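Local atomic coordinates of predicted ATPase involved in replication control, Cdc46/Mcm family (Methanopyrus kandleri AV19, PDB entry 3F8T), a protein that probably binds ATP and single-stranded DNA and may act as a DNA helicase in replication. Residues V32-E35 / I36-E40; F42-S45 / L46-V49. The protein carries 2 engineered substitutions. All coordinates share one frame; numbering follows the deposited sequence.

Contact 1: residues V32-E35 / I36-E40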
# COMPACT_ATOMS: atom_id res chain seq x y z
N VAL A 32 30.03 23.57 18.70
CA VAL A 32 28.81 22.87 18.28
C VAL A 32 27.58 23.67 18.67
O VAL A 32 26.73 23.95 17.81
CB VAL A 32 28.74 21.41 18.84
CG1 VAL A 32 27.36 20.76 18.56
CG2 VAL A 32 29.84 20.57 18.26
N LEU A 33 27.49 24.06 19.94
CA LEU A 33 26.33 24.80 20.43
C LEU A 33 26.26 26.24 19.92
O LEU A 33 25.18 26.74 19.61
CB LEU A 33 26.23 24.78 21.96
CG LEU A 33 25.58 23.59 22.69
CD1 LEU A 33 25.18 24.01 24.10
CD2 LEU A 33 24.35 23.03 21.93
N ILE A 34 27.41 26.91 19.86
CA ILE A 34 27.46 28.26 19.28
C ILE A 34 26.96 28.25 17.82
O ILE A 34 26.16 29.08 17.43
CB ILE A 34 28.88 28.88 19.36
CG1 ILE A 34 29.29 29.11 20.81
CG2 ILE A 34 28.90 30.23 18.62
CD1 ILE A 34 30.75 29.52 20.98
N GLU A 35 27.45 27.31 17.01
CA GLU A 35 27.02 27.28 15.61
C GLU A 35 25.53 26.95 15.47
O GLU A 35 24.84 27.50 14.59
CB GLU A 35 27.91 26.37 14.78
CG GLU A 35 29.31 26.97 14.64
CD GLU A 35 30.30 26.05 13.95
OE1 GLU A 35 29.90 25.31 13.01
OE2 GLU A 35 31.49 26.08 14.34
N ILE A 36 25.03 26.09 16.36
CA ILE A 36 23.60 25.74 16.37
C ILE A 36 22.70 26.95 16.65
O ILE A 36 21.74 27.21 15.92
CB ILE A 36 23.29 24.59 17.38
CG1 ILE A 36 23.87 23.26 16.86
CG2 ILE A 36 21.76 24.48 17.61
CD1 ILE A 36 23.81 22.06 17.87
N VAL A 37 23.02 27.69 17.70
CA VAL A 37 22.22 28.83 18.13
C VAL A 37 22.26 30.00 17.13
O VAL A 37 21.34 30.81 17.08
CB VAL A 37 22.65 29.28 19.55
CG1 VAL A 37 22.03 30.59 19.92
CG2 VAL A 37 22.25 28.20 20.55
N ARG A 38 23.32 30.06 16.32
CA ARG A 38 23.45 31.08 15.29
C ARG A 38 22.54 30.85 14.07
O ARG A 38 22.33 31.77 13.28
CB ARG A 38 24.90 31.19 14.81
CG ARG A 38 25.86 31.93 15.72
CD ARG A 38 27.23 31.81 15.07
NE ARG A 38 28.36 32.36 15.83
CZ ARG A 38 29.61 31.92 15.69
NH1 ARG A 38 29.88 30.93 14.86
NH2 ARG A 38 30.60 32.46 16.40
N THR A 39 22.03 29.63 13.91
CA THR A 39 21.21 29.30 12.75
C THR A 39 19.89 30.06 12.75
O THR A 39 19.33 30.36 13.82
CB THR A 39 20.91 27.78 12.64
OG1 THR A 39 20.21 27.33 13.81
CG2 THR A 39 22.20 26.97 12.49
N GLU A 40 19.39 30.38 11.55
CA GLU A 40 18.11 31.09 11.42
C GLU A 40 16.97 30.26 11.99
O GLU A 40 16.15 30.78 12.75
CB GLU A 40 17.81 31.50 9.98
CG GLU A 40 17.10 32.85 9.89
CD GLU A 40 16.26 33.02 8.63
OE1 GLU A 40 16.63 32.47 7.56
OE2 GLU A 40 15.20 33.71 8.71

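Contact 2: residues F42-S45 / L46-V49. Engineered in segment 46-49: Ala-47 (natural residue Arg).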
# COMPACT_ATOMS: atom_id res chain seq x y z
N PHE A 42 16.93 28.04 14.32
CA PHE A 42 16.96 28.02 15.77
C PHE A 42 16.51 29.33 16.39
O PHE A 42 15.68 29.31 17.30
CB PHE A 42 18.36 27.67 16.29
CG PHE A 42 18.38 27.35 17.75
CD1 PHE A 42 18.18 26.04 18.18
CD2 PHE A 42 18.58 28.34 18.69
CE1 PHE A 42 18.20 25.73 19.53
CE2 PHE A 42 18.60 28.03 20.04
CZ PHE A 42 18.40 26.73 20.46
N GLN A 43 17.09 30.44 15.93
CA GLN A 43 16.76 31.78 16.46
C GLN A 43 15.28 32.13 16.31
O GLN A 43 14.68 32.65 17.25
CB GLN A 43 17.62 32.87 15.81
CG GLN A 43 19.06 32.95 16.32
CD GLN A 43 19.18 33.37 17.79
OE1 GLN A 43 18.62 34.38 18.22
NE2 GLN A 43 19.93 32.59 18.56
N ARG A 44 14.70 31.84 15.14
CA ARG A 44 13.28 32.14 14.86
C ARG A 44 12.33 31.31 15.71
O ARG A 44 11.38 31.86 16.30
CB ARG A 44 12.94 31.94 13.38
CG ARG A 44 13.71 32.83 12.39
CD ARG A 44 14.04 34.23 12.92
NE ARG A 44 12.95 35.19 12.74
CZ ARG A 44 12.29 35.80 13.73
NH1 ARG A 44 12.60 35.57 15.00
NH2 ARG A 44 11.33 36.66 13.44
N SER A 45 12.59 30.00 15.80
CA SER A 45 11.77 29.11 16.62
C SER A 45 11.95 29.38 18.11
O SER A 45 10.98 29.28 18.86
CB SER A 45 12.01 27.63 16.28
OG SER A 45 13.34 27.22 16.57
N LEU A 46 13.16 29.73 18.53
CA LEU A 46 13.40 30.05 19.94
C LEU A 46 12.54 31.23 20.37
O LEU A 46 12.04 31.26 21.50
CB LEU A 46 14.88 30.33 20.23
CG LEU A 46 15.27 30.28 21.71
CD1 LEU A 46 14.86 28.96 22.37
CD2 LEU A 46 16.76 30.51 21.89
N ALA A 47 12.36 32.19 19.47
CA ALA A 47 11.54 33.37 19.71
C ALA A 47 10.05 33.04 19.79
O ALA A 47 9.27 33.77 20.41
CB ALA A 47 11.79 34.43 18.64
N ARG A 48 9.66 31.92 19.17
CA ARG A 48 8.27 31.50 19.06
C ARG A 48 7.87 30.42 20.08
O ARG A 48 6.82 29.80 19.94
CB ARG A 48 8.01 30.96 17.64
CG ARG A 48 8.00 32.00 16.52
CD ARG A 48 6.58 32.50 16.25
NE ARG A 48 5.75 31.48 15.60
CZ ARG A 48 4.43 31.39 15.73
NH1 ARG A 48 3.77 32.25 16.49
NH2 ARG A 48 3.77 30.43 15.11
N VAL A 49 8.71 30.19 21.10
CA VAL A 49 8.56 29.03 21.99
C VAL A 49 7.35 29.08 22.92
O VAL A 49 6.86 28.03 23.37
CB VAL A 49 9.81 28.75 22.87
CG1 VAL A 49 10.91 28.17 22.03
CG2 VAL A 49 10.26 30.01 23.63

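Contact 1: residues V32-E35 / I36-E40
Ile-36 packs against Val-32 one helical turn earlier, the two side chains lying alongside each other and pointing the same way. Its CG1 branch is anti to the carbonyl carbon (chi1 -70°) and runs on extended, which carries CD1 back to within 3.8 Å of Val-32 CG1; Leu-33 CD2 adds a looser contact with the same methyl. Branched aliphatic residues suit this flank because helix 64-72, through Leu-66, Trp-69 and Ile-70, and helix 74-88, through Val-77 and Leu-81, close over it. Cutting Ile-36 back to an alanine would probably leave Val-32 CG1 without its methyl partner and open a gap toward those two helices. Beneath the side chains the backbone of Ile-36 donates from N to Val-32 O at 3.1 Å, and Val-37 N reaches Leu-33 O at 3.0 Å.

The outer flank is built differently. Arg-38 extends from CG to NE and lays one face of its guanidinium over Ile-34, whose CG2 lies 3.5 Å from Arg-38 CZ, above the centre of the group. An arginine fits here because its flat head can rest on a methyl while its charge stays at the exposed surface. Glu-35 crosses Arg-38 obliquely with its CG, but Glu-35 OE2 stays 5.1 Å from Arg-38 NH1 and instead forms a salt bridge with Arg-31.

Where the helix runs out, Ile-36 O takes two donors from Thr-39: its N at 3.2 Å and its OG1 at 2.6 Å. Thr-39 is also the N-cap of the next helix, its OG1 accepting a weak hydrogen bond from Phe-42 N, so one hydroxyl serves both sides of the turn. The result is an amphipathic helix end leading through a threonine N-cap into a second helix, within the helical part of the MCM N-terminal domain.

Contact 2: residues F42-S45 / L46-V49
The last turns of helix 40-47, in the N-terminal domain of this MCM homolog, bring Phe-42 against Leu-46 in an i to i+4 pair. The side chains lie alongside each other and point the same way, with Leu-46 CD2 3.6 Å from Phe-42 CE2 and oblique to the ring. Both have CG anti to the backbone N (chi1 -167° in Phe-42, -163° in Leu-46), which carries the phenyl ring and the leucine fork onto one flank. Bulky apolar groups suit that flank: Val-55 of strand 55-58 touches both residues, while Leu-81 and Val-85 of helix 74-88 meet Phe-42 and Leu-46 respectively. Under this pair Leu-46 N donates to Phe-42 O at 2.8 Å, the shortest backbone bond of the contact.

Ser-45 faces strand 55-58, and its small side chain suits the close approach. Its OG is hydrogen-bonded to Val-56 N and to Ser-41 O, so the hydroxyl ties the helix to the strand backbone while Val-55 packs against the same residue.

On another flank the chain of Arg-44 bends at chi2 and chi3, bringing NH1 to 3.9 Å from CB of Ala-47, an engineered replacement for the natural arginine. Ala-47 N hydrogen-bonds to Gln-43 O at 3.2 Å, with a weak branch to Arg-44 O. One residue later the pattern tightens: Arg-48 N approaches Ser-45 O at 3.0 Å from above the carbonyl plane, and its bond to Arg-44 O is weak. This change from i+4 to i+3 bonding is typical of a helix C-terminal end, here completing an amphipathic helix packed against strand 55-58 and helices 30-37 and 74-88.

Contact 1 and contact 2 follow each other along the chain on helices 30-37 and 40-47, their centres about 12 Å apart. The link between them is both polar and apolar: Val-37 O lies 2.7 Å from Gln-43 NE2 in a probable hydrogen bond, while Val-37 CG2 comes to 3.7 Å from Phe-42 CE2. The glutamine amide thus probably satisfies a carbonyl of helix 30-37, and the phenyl ring ties the apolar flanks together. Leu-81 of helix 74-88 touches Ile-36 and Phe-42, giving both contacts a shared support. Their centres lie about 40 and 38 Å from the centre of the chain, in the N-terminal part of the MCM fold.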